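PDB 5C2V: hydrazine synthase gamma subunit from Candidatus Kuenenia stuttgartiensis, which reduces nitric oxide to hydroxylamine, the three-electron first half-reaction of hydrazine synthesis, within a multiprotein complex and with two heme c groups. Local coordinates for residues 71-76 with 89-94; 154-159 with 260-265; 100-105 with 255-260. All coordinates share one frame; numbering follows the deposited sequence.

Contact 1 of 3, residues 71-76 with 89-94; sequences GQTTGL and KNTKYI. With CA (calcium ion), chain S; HEC (heme c), chain V.
Q72 and Y93 lie side by side and point the same way, and the glutamine can be followed outward along the tyrosine. Its CB rests 3.4 Å from Y93 CE1; CG, anti to the carbonyl carbon (chi1 -47°), lies about equally far from Y93 CE1 and OH. The extended chain then brings Q72 NE2 to donate a hydrogen bond to Y93 OH at 3.2 Å, nearly straight and almost in the plane of the amide. The hydroxyl has a second, weak bond with D263. T73 meets the same ring from another quarter: its CG2 stands at the edge, 3.6 Å from Y93 CD1, the two side chains crossing at about a right angle.

Around this pair the two chains run nearly antiparallel. I94 N donates to Q72 O at 3.1 Å, while I94 CG1 and CD1 pack on the backbone of G71. T73 OG1, anti to its backbone N (chi1 -177°), does double duty: it donates to T91 O at 3.0 Å from well above the carbonyl plane, and accepts from G75 N, an ST turn. T91 O also accepts a hydrogen bond from a water bound to the calcium ion, which N90 OD1 ligates at 2.6 Å; N90 ND2 is hydrogen-bonded to F271 O, and S267, G268 and T269 belong to the same calcium site. At the other end L76 O takes a weak bond from T91 N.

The 89-94 segment leads on to heme 1. K92 O, facing Q72 O without a bond, accepts from ND1 of H67, the axial ligand of the iron, and K92 CB lies 3.5 Å from heme atom CHA. By holding this backbone, the 71-76 loop is a second shell that probably helps fix the rotation of the axial imidazole.

Contact 2 of 3, residues 154-159 with 260-265; sequences LEFTGS and TLRDIY. With HEC (heme c), chain B.
The carboxylate of D263 grips the backbone at T157 and G158 with both oxygens. OD2 accepts from T157 N at 2.7 Å and OD1 from G158 N at 2.9 Å, each through its syn lone pair, the side of the other oxygen. T157 OG1 and Y265 OH share a hydrogen bond of 2.8 Å at the edge of the tyrosine ring. Beside this polar cluster F156 lays one ring face against R262: R262 CB sits 3.6 Å from the centroid of the F156 ring, 15° off the normal, a CH-pi contact, while F156 CD2 lies over the guanidinium face. Tip to tip with the ring comes T260, whose CG2 is 3.8 Å from F156 CE1.

What positions these groups lies one step out. D263 occupies a type II turn from L261 to I264, T260 OG1 accepts from R262 N in an ST turn and bonds to L200 O, and R262 NH1 is held by A199 O. The turn's remaining side chains, L261 and I264, pack on heme 2. With two backbone N-H groups converging on it, D263 is probably ionised, and its carboxylate joins the loop after helix 141-152 to the wall of the heme 2 pocket.

Contact 3 of 3, residues 100-105 with 255-260; sequences LPPFRH and EFDTPT. With CA (calcium ion), chain T; HEC (heme c), chain V.
L100 opens the segment by crossing T260 at about a right angle, its CD1 3.6 Å from T260 CB, while its carbonyl turns to the calcium ion, with L100 O at 2.5 Å. P101 adds a carbonyl that accepts a weak bond from a calcium-bound water, and that water is also modelled unusually close to D257 OD1. The peptide bond into P102 is cis, and P102 O returns to the same metal at 2.3 Å. From the facing segment D257, its CG anti to the backbone N (chi1 166°), reaches in with OD2 at 2.4 Å from the calcium ion. Three waters complete six ligands; one is bonded to T258 O, and another donates to a propionate of heme 1, at 3.0 Å from that heme's O1A.

F103 flanks this propionate, and R104 N donates to it weakly. R104 also sends NH1 to the other propionate, 3.2 Å from heme atom O1D and nearly straight at 168°, while its NH2 forms a salt bridge with D82. H105 turns ND1 toward O2D of that carboxylate, at a modelled separation too short to be taken literally, then gives its carbonyl to the facing chain: D257 N donates to H105 O at 2.7 Å. This bond lies at short strand 256-257, where F256 stacks on H272 and, with T258 and P259, touches heme 2.

The metal thus ties the heme 1 pocket to a strand lining that of heme 2. Its positive charge, together with R104, would be expected to offset the negative propionates and the D257 carboxylate in this buried setting.

Contacts 1 and 3 are buried near the middle of the chain and both border heme 1, whereas contact 2 is partly buried, farther from the centre, and reaches heme 2. Contact 3 alone takes its two segments from the pockets of different hemes. Calcium takes part in both core contacts: at contact 3 it directly bridges the segments, at contact 1 only one segment supplies a ligand. Contact 2 relies instead on the D263 carboxylate and an aromatic face. They also meet one another: Y93 of contact 1 lies against D263 of contact 2, K92 packs on H105 of contact 3, and T260 belongs to both 154-159/260-265 and 100-105/255-260.

Contact 1 of 3, residues 71-76 with 89-94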
# COMPACT_ATOMS: atom_id res chain seq x y z
N GLY C 71 38.17 21.82 33.84
CA GLY C 71 38.69 20.57 34.36
C GLY C 71 38.29 20.33 35.79
O GLY C 71 39.16 20.13 36.64
N GLN C 72 37.00 20.38 36.09
CA GLN C 72 36.55 20.09 37.45
C GLN C 72 35.56 18.93 37.48
O GLN C 72 35.95 17.79 37.71
CB GLN C 72 35.91 21.34 38.06
CG GLN C 72 36.74 22.61 37.88
CD GLN C 72 36.05 23.83 38.43
OE1 GLN C 72 35.35 24.55 37.71
NE2 GLN C 72 36.23 24.08 39.73
N THR C 73 34.30 19.24 37.18
CA THR C 73 33.23 18.24 37.04
C THR C 73 31.89 18.94 36.77
O THR C 73 31.72 20.11 37.11
CB THR C 73 33.08 17.35 38.29
OG1 THR C 73 32.06 16.36 38.07
CG2 THR C 73 32.71 18.19 39.51
N THR C 74 30.95 18.22 36.18
CA THR C 74 29.59 18.74 36.00
C THR C 74 28.63 18.25 37.08
O THR C 74 27.50 18.73 37.18
CB THR C 74 29.02 18.35 34.62
OG1 THR C 74 29.12 16.94 34.43
CG2 THR C 74 29.78 19.07 33.52
N GLY C 75 29.07 17.29 37.89
CA GLY C 75 28.22 16.70 38.90
C GLY C 75 27.24 15.68 38.35
O GLY C 75 26.37 15.19 39.08
N LEU C 76 27.38 15.35 37.07
CA LEU C 76 26.50 14.38 36.43
C LEU C 76 26.79 12.96 36.92
O LEU C 76 27.94 12.54 37.00
CB LEU C 76 26.64 14.44 34.91
CG LEU C 76 26.05 15.67 34.21
CD1 LEU C 76 26.41 15.68 32.74
CD2 LEU C 76 24.54 15.70 34.40
N LYS C 89 27.78 6.06 39.62
CA LYS C 89 29.00 6.80 39.95
C LYS C 89 28.94 8.28 39.59
O LYS C 89 28.79 8.66 38.43
CB LYS C 89 30.21 6.16 39.28
CG LYS C 89 30.68 4.89 39.94
CD LYS C 89 31.16 5.12 41.36
CE LYS C 89 31.87 3.90 41.90
NZ LYS C 89 31.04 2.67 41.77
N ASN C 90 29.07 9.10 40.63
CA ASN C 90 29.27 10.54 40.54
C ASN C 90 30.50 10.86 39.69
O ASN C 90 31.52 10.18 39.79
CB ASN C 90 29.37 11.09 41.98
CG ASN C 90 30.15 12.39 42.11
OD1 ASN C 90 30.30 13.16 41.17
ND2 ASN C 90 30.65 12.65 43.31
N THR C 91 30.41 11.88 38.84
CA THR C 91 31.53 12.23 37.96
C THR C 91 32.68 12.82 38.76
O THR C 91 32.51 13.79 39.50
CB THR C 91 31.11 13.24 36.86
OG1 THR C 91 30.07 12.66 36.06
CG2 THR C 91 32.29 13.59 35.97
N LYS C 92 33.86 12.22 38.61
CA LYS C 92 35.02 12.57 39.43
C LYS C 92 35.51 14.00 39.21
O LYS C 92 35.56 14.50 38.09
CB LYS C 92 36.17 11.60 39.16
CG LYS C 92 36.34 10.53 40.22
CD LYS C 92 36.80 11.14 41.54
CE LYS C 92 37.02 10.07 42.60
NZ LYS C 92 37.47 10.66 43.89
N TYR C 93 35.87 14.65 40.32
CA TYR C 93 36.48 15.97 40.28
C TYR C 93 37.97 15.80 39.98
O TYR C 93 38.70 15.19 40.76
CB TYR C 93 36.26 16.68 41.62
CG TYR C 93 36.63 18.14 41.67
CD1 TYR C 93 35.75 19.12 41.24
CD2 TYR C 93 37.86 18.55 42.18
CE1 TYR C 93 36.08 20.46 41.29
CE2 TYR C 93 38.20 19.89 42.23
CZ TYR C 93 37.31 20.84 41.79
OH TYR C 93 37.65 22.17 41.84
N ILE C 94 38.42 16.35 38.85
CA ILE C 94 39.76 16.02 38.35
C ILE C 94 40.87 17.02 38.68
O ILE C 94 42.00 16.86 38.22
CB ILE C 94 39.74 15.81 36.81
CG1 ILE C 94 39.15 17.03 36.10
CG2 ILE C 94 38.95 14.56 36.46
CD1 ILE C 94 39.20 16.93 34.59
CA CA S . 30.98 14.71 43.09
FE HEC V . 35.95 10.41 33.34
CHA HEC V . 36.47 9.24 36.53
CHB HEC V . 39.23 11.32 33.16
CHC HEC V . 35.50 11.36 30.06
CHD HEC V . 32.55 10.24 33.73
NA HEC V . 37.57 10.26 34.61
C1A HEC V . 37.55 9.82 35.91
C2A HEC V . 38.86 10.07 36.50
C3A HEC V . 39.62 10.65 35.55
C4A HEC V . 38.82 10.78 34.35
CMA HEC V . 41.09 11.11 35.67
CAA HEC V . 39.28 9.72 37.95
CBA HEC V . 39.63 10.96 38.76
CGA HEC V . 40.08 10.57 40.14
O1A HEC V . 39.99 9.37 40.49
O2A HEC V . 40.51 11.47 40.91
NB HEC V . 37.12 11.32 31.90
C1B HEC V . 38.50 11.35 31.99
C2B HEC V . 39.04 11.42 30.65
C3B HEC V . 38.01 11.44 29.79
C4B HEC V . 36.78 11.37 30.56
CMB HEC V . 40.54 11.48 30.30
CAB HEC V . 38.08 11.51 28.24
CBB HEC V . 38.62 10.18 27.66
NC HEC V . 34.32 10.76 32.12
C1C HEC V . 34.36 11.11 30.79
C2C HEC V . 33.01 11.03 30.26
C3C HEC V . 32.19 10.86 31.30
C4C HEC V . 33.00 10.60 32.48
CMC HEC V . 32.61 11.52 28.85
CAC HEC V . 30.64 10.78 31.25
CBC HEC V . 30.19 9.52 30.49
ND HEC V . 34.70 9.89 34.92
C1D HEC V . 33.32 9.75 34.77
C2D HEC V . 32.81 8.99 35.89
C3D HEC V . 34.03 8.68 36.77
C4D HEC V . 35.16 9.28 36.09
CMD HEC V . 31.34 8.58 36.15
CAD HEC V . 34.05 7.88 38.09
CBD HEC V . 34.08 6.39 37.76
CGD HEC V . 34.12 5.59 39.03
O1D HEC V . 34.16 4.34 38.95
O2D HEC V . 34.13 6.21 40.12
O HOH W 1 33.20 14.75 42.16
O HOH W 2 30.29 16.31 41.48
O HOH W 3 36.11 8.36 32.94

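Contact 2 of 3, residues 154-159 with 260-265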
# COMPACT_ATOMS: atom_id res chain seq x y z
N LEU C 154 46.69 19.47 36.33
CA LEU C 154 45.58 20.19 36.93
C LEU C 154 45.78 20.39 38.43
O LEU C 154 46.04 19.44 39.17
CB LEU C 154 44.26 19.45 36.67
CG LEU C 154 43.76 19.49 35.23
CD1 LEU C 154 42.49 18.67 35.07
CD2 LEU C 154 43.54 20.92 34.77
N GLU C 155 45.66 21.64 38.87
CA GLU C 155 45.89 22.00 40.26
C GLU C 155 44.61 22.52 40.91
O GLU C 155 43.70 22.99 40.22
CB GLU C 155 46.99 23.06 40.37
CG GLU C 155 48.32 22.66 39.75
CD GLU C 155 49.07 21.63 40.58
OE1 GLU C 155 48.72 21.45 41.77
OE2 GLU C 155 50.01 21.01 40.05
N PHE C 156 44.53 22.42 42.23
CA PHE C 156 43.36 22.89 42.97
C PHE C 156 43.14 24.39 42.80
O PHE C 156 44.09 25.16 42.63
CB PHE C 156 43.50 22.56 44.46
CG PHE C 156 43.54 21.09 44.76
CD1 PHE C 156 42.40 20.31 44.60
CD2 PHE C 156 44.70 20.48 45.22
CE1 PHE C 156 42.43 18.95 44.87
CE2 PHE C 156 44.73 19.13 45.49
CZ PHE C 156 43.59 18.36 45.32
N THR C 157 41.88 24.80 42.82
CA THR C 157 41.52 26.21 42.68
C THR C 157 41.70 26.98 43.98
O THR C 157 42.08 28.15 43.97
CB THR C 157 40.06 26.37 42.21
OG1 THR C 157 39.17 25.80 43.19
CG2 THR C 157 39.84 25.69 40.88
N GLY C 158 41.41 26.33 45.10
CA GLY C 158 41.41 26.99 46.39
C GLY C 158 40.04 27.56 46.70
O GLY C 158 39.29 27.91 45.80
N SER C 159 39.72 27.65 47.99
CA SER C 159 38.38 28.07 48.41
C SER C 159 38.20 29.59 48.42
O SER C 159 39.01 30.31 49.00
CB SER C 159 38.06 27.51 49.79
OG SER C 159 36.76 27.87 50.20
N THR C 260 39.99 13.63 48.12
CA THR C 260 40.49 14.83 48.77
C THR C 260 39.32 15.70 49.23
O THR C 260 38.24 15.65 48.65
CB THR C 260 41.40 15.66 47.84
OG1 THR C 260 41.86 16.83 48.53
CG2 THR C 260 40.64 16.07 46.59
N LEU C 261 39.55 16.49 50.28
CA LEU C 261 38.55 17.46 50.71
C LEU C 261 38.85 18.84 50.15
O LEU C 261 38.11 19.79 50.38
CB LEU C 261 38.47 17.51 52.24
CG LEU C 261 38.03 16.21 52.92
CD1 LEU C 261 37.67 16.46 54.38
CD2 LEU C 261 36.85 15.59 52.18
N ARG C 262 39.94 18.94 49.39
CA ARG C 262 40.29 20.19 48.72
C ARG C 262 39.30 20.47 47.60
O ARG C 262 38.92 19.56 46.85
CB ARG C 262 41.72 20.12 48.17
CG ARG C 262 42.79 19.95 49.23
CD ARG C 262 43.03 21.23 50.01
NE ARG C 262 43.51 22.31 49.15
CZ ARG C 262 44.78 22.47 48.78
NH1 ARG C 262 45.71 21.62 49.20
NH2 ARG C 262 45.12 23.48 47.99
N ASP C 263 38.87 21.73 47.49
CA ASP C 263 37.89 22.16 46.50
C ASP C 263 36.58 21.37 46.60
O ASP C 263 35.88 21.21 45.60
CB ASP C 263 38.46 22.02 45.08
CG ASP C 263 39.53 23.04 44.78
OD1 ASP C 263 39.56 24.09 45.45
OD2 ASP C 263 40.33 22.80 43.86
N ILE C 264 36.26 20.90 47.80
CA ILE C 264 35.05 20.12 48.00
C ILE C 264 33.81 21.01 47.85
O ILE C 264 32.69 20.52 47.73
CB ILE C 264 35.04 19.43 49.38
CG1 ILE C 264 34.08 18.24 49.39
CG2 ILE C 264 34.68 20.42 50.48
CD1 ILE C 264 34.46 17.15 48.40
N TYR C 265 34.03 22.32 47.86
CA TYR C 265 32.94 23.27 47.63
C TYR C 265 32.43 23.15 46.20
O TYR C 265 31.26 23.41 45.92
CB TYR C 265 33.41 24.70 47.91
CG TYR C 265 34.28 25.27 46.81
CD1 TYR C 265 35.62 24.93 46.71
CD2 TYR C 265 33.76 26.16 45.87
CE1 TYR C 265 36.42 25.45 45.70
CE2 TYR C 265 34.55 26.68 44.87
CZ TYR C 265 35.87 26.32 44.79
OH TYR C 265 36.66 26.84 43.78
FE HEC B . 35.24 11.40 54.86
CHA HEC B . 34.18 11.12 51.61
CHB HEC B . 34.22 14.66 54.93
CHC HEC B . 35.63 11.45 58.29
CHD HEC B . 36.61 8.27 54.76
NA HEC B . 34.34 12.66 53.52
C1A HEC B . 34.03 12.36 52.21
C2A HEC B . 33.53 13.57 51.59
C3A HEC B . 33.54 14.54 52.50
C4A HEC B . 34.05 13.99 53.74
CMA HEC B . 33.09 16.00 52.27
CAA HEC B . 33.06 13.70 50.12
CBA HEC B . 34.27 13.57 49.19
CGA HEC B . 33.80 13.47 47.76
O1A HEC B . 34.64 13.63 46.84
O2A HEC B . 32.58 13.23 47.54
NB HEC B . 35.05 12.82 56.34
C1B HEC B . 34.46 14.06 56.15
C2B HEC B . 34.14 14.61 57.45
C3B HEC B . 34.54 13.72 58.38
C4B HEC B . 35.11 12.58 57.70
CMB HEC B . 33.48 15.98 57.70
CAB HEC B . 34.40 13.86 59.92
CBB HEC B . 32.92 13.75 60.34
NC HEC B . 35.98 10.10 56.27
C1C HEC B . 36.05 10.31 57.63
C2C HEC B . 36.53 9.09 58.24
C3C HEC B . 36.91 8.26 57.26
C4C HEC B . 36.50 8.85 56.00
CMC HEC B . 36.89 8.95 59.74
CAC HEC B . 37.54 6.86 57.43
CBC HEC B . 36.54 5.88 58.07
ND HEC B . 35.43 9.94 53.37
C1D HEC B . 35.91 8.66 53.63
C2D HEC B . 35.54 7.79 52.53
C3D HEC B . 34.78 8.69 51.55
C4D HEC B . 34.76 10.00 52.16
CMD HEC B . 35.85 6.29 52.38
CAD HEC B . 34.15 8.29 50.20
CBD HEC B . 32.99 7.33 50.45
CGD HEC B . 32.18 7.18 49.19
O1D HEC B . 31.14 6.47 49.23
O2D HEC B . 32.57 7.77 48.15

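Contact 3 of 3, residues 100-105 with 255-260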
# COMPACT_ATOMS: atom_id res chain seq x y z
N LEU C 100 46.81 11.98 44.58
CA LEU C 100 46.16 10.93 45.36
C LEU C 100 45.75 9.70 44.54
O LEU C 100 44.58 9.55 44.20
CB LEU C 100 44.93 11.50 46.07
CG LEU C 100 45.22 12.43 47.25
CD1 LEU C 100 43.94 13.08 47.72
CD2 LEU C 100 45.89 11.66 48.38
N PRO C 101 46.72 8.83 44.23
CA PRO C 101 46.46 7.48 43.72
C PRO C 101 46.09 6.52 44.86
O PRO C 101 46.45 6.81 46.00
CB PRO C 101 47.79 7.09 43.07
CG PRO C 101 48.80 7.81 43.87
CD PRO C 101 48.17 9.12 44.27
N PRO C 102 45.39 5.42 44.56
CA PRO C 102 44.90 5.02 43.24
C PRO C 102 43.65 5.80 42.83
O PRO C 102 43.13 6.59 43.62
CB PRO C 102 44.58 3.54 43.42
CG PRO C 102 44.19 3.43 44.85
CD PRO C 102 45.06 4.41 45.59
N PHE C 103 43.17 5.55 41.62
CA PHE C 103 42.15 6.40 41.02
C PHE C 103 40.76 5.78 41.00
O PHE C 103 40.53 4.70 41.56
CB PHE C 103 42.60 6.80 39.62
CG PHE C 103 44.00 7.34 39.57
CD1 PHE C 103 44.30 8.57 40.13
CD2 PHE C 103 45.03 6.61 38.99
CE1 PHE C 103 45.58 9.07 40.10
CE2 PHE C 103 46.32 7.11 38.96
CZ PHE C 103 46.60 8.34 39.52
N ARG C 104 39.84 6.48 40.33
CA ARG C 104 38.40 6.23 40.40
C ARG C 104 37.85 6.34 41.82
O ARG C 104 38.29 7.19 42.60
CB ARG C 104 38.05 4.86 39.83
CG ARG C 104 38.34 4.68 38.34
CD ARG C 104 37.06 4.33 37.60
NE ARG C 104 37.28 3.46 36.46
CZ ARG C 104 36.32 2.78 35.85
NH1 ARG C 104 35.07 2.86 36.29
NH2 ARG C 104 36.60 2.00 34.81
N HIS C 105 36.92 5.46 42.17
CA HIS C 105 36.22 5.54 43.45
C HIS C 105 36.44 4.28 44.27
O HIS C 105 37.00 4.33 45.36
CB HIS C 105 34.72 5.76 43.24
CG HIS C 105 34.34 7.20 43.08
ND1 HIS C 105 34.12 7.79 41.85
CD2 HIS C 105 34.12 8.17 43.99
CE1 HIS C 105 33.79 9.06 42.01
NE2 HIS C 105 33.79 9.32 43.31
N GLU C 255 33.46 -0.85 50.04
CA GLU C 255 34.52 0.05 50.46
C GLU C 255 35.06 0.90 49.31
O GLU C 255 35.05 0.47 48.16
CB GLU C 255 35.66 -0.74 51.10
CG GLU C 255 35.25 -1.54 52.32
CD GLU C 255 36.42 -2.24 52.99
OE1 GLU C 255 37.53 -2.21 52.42
OE2 GLU C 255 36.22 -2.82 54.08
N PHE C 256 35.52 2.11 49.63
CA PHE C 256 35.90 3.06 48.59
C PHE C 256 37.17 3.85 48.93
O PHE C 256 37.49 4.08 50.09
CB PHE C 256 34.75 4.04 48.33
CG PHE C 256 33.43 3.36 48.12
CD1 PHE C 256 33.09 2.84 46.89
CD2 PHE C 256 32.53 3.24 49.17
CE1 PHE C 256 31.87 2.21 46.70
CE2 PHE C 256 31.31 2.62 48.99
CZ PHE C 256 30.98 2.10 47.75
N ASP C 257 37.88 4.27 47.88
CA ASP C 257 39.05 5.12 48.02
C ASP C 257 38.64 6.54 48.43
O ASP C 257 37.79 7.15 47.79
CB ASP C 257 39.83 5.15 46.70
CG ASP C 257 40.86 6.26 46.64
OD1 ASP C 257 41.88 6.17 47.35
OD2 ASP C 257 40.65 7.22 45.87
N THR C 258 39.25 7.04 49.50
CA THR C 258 38.89 8.35 50.04
C THR C 258 39.36 9.49 49.15
O THR C 258 40.54 9.57 48.81
CB THR C 258 39.46 8.56 51.45
OG1 THR C 258 40.82 8.99 51.36
CG2 THR C 258 39.39 7.27 52.26
N PRO C 259 38.43 10.38 48.76
CA PRO C 259 38.71 11.57 47.96
C PRO C 259 39.32 12.70 48.79
O PRO C 259 39.17 12.72 50.01
CB PRO C 259 37.33 11.98 47.43
CG PRO C 259 36.39 10.87 47.82
CD PRO C 259 36.99 10.23 49.02
N THR C 260 39.99 13.63 48.12
CA THR C 260 40.49 14.83 48.77
C THR C 260 39.32 15.70 49.23
O THR C 260 38.24 15.65 48.65
CB THR C 260 41.40 15.66 47.84
OG1 THR C 260 41.86 16.83 48.53
CG2 THR C 260 40.64 16.07 46.59
CA CA T . 42.54 8.39 45.00
FE HEC V . 35.95 10.41 33.34
CHA HEC V . 36.47 9.24 36.53
CHB HEC V . 39.23 11.32 33.16
CHC HEC V . 35.50 11.36 30.06
CHD HEC V . 32.55 10.24 33.73
NA HEC V . 37.57 10.26 34.61
C1A HEC V . 37.55 9.82 35.91
C2A HEC V . 38.86 10.07 36.50
C3A HEC V . 39.62 10.65 35.55
C4A HEC V . 38.82 10.78 34.35
CMA HEC V . 41.09 11.11 35.67
CAA HEC V . 39.28 9.72 37.95
CBA HEC V . 39.63 10.96 38.76
CGA HEC V . 40.08 10.57 40.14
O1A HEC V . 39.99 9.37 40.49
O2A HEC V . 40.51 11.47 40.91
NB HEC V . 37.12 11.32 31.90
C1B HEC V . 38.50 11.35 31.99
C2B HEC V . 39.04 11.42 30.65
C3B HEC V . 38.01 11.44 29.79
C4B HEC V . 36.78 11.37 30.56
CMB HEC V . 40.54 11.48 30.30
CAB HEC V . 38.08 11.51 28.24
CBB HEC V . 38.62 10.18 27.66
NC HEC V . 34.32 10.76 32.12
C1C HEC V . 34.36 11.11 30.79
C2C HEC V . 33.01 11.03 30.26
C3C HEC V . 32.19 10.86 31.30
C4C HEC V . 33.00 10.60 32.48
CMC HEC V . 32.61 11.52 28.85
CAC HEC V . 30.64 10.78 31.25
CBC HEC V . 30.19 9.52 30.49
ND HEC V . 34.70 9.89 34.92
C1D HEC V . 33.32 9.75 34.77
C2D HEC V . 32.81 8.99 35.89
C3D HEC V . 34.03 8.68 36.77
C4D HEC V . 35.16 9.28 36.09
CMD HEC V . 31.34 8.58 36.15
CAD HEC V . 34.05 7.88 38.09
CBD HEC V . 34.08 6.39 37.76
CGD HEC V . 34.12 5.59 39.03
O1D HEC V . 34.16 4.34 38.95
O2D HEC V . 34.13 6.21 40.12
O HOH W 4 43.85 7.49 46.78
O HOH W 5 41.94 10.25 46.37
O HOH W 6 41.22 9.29 43.22
O HOH W 3 36.11 8.36 32.94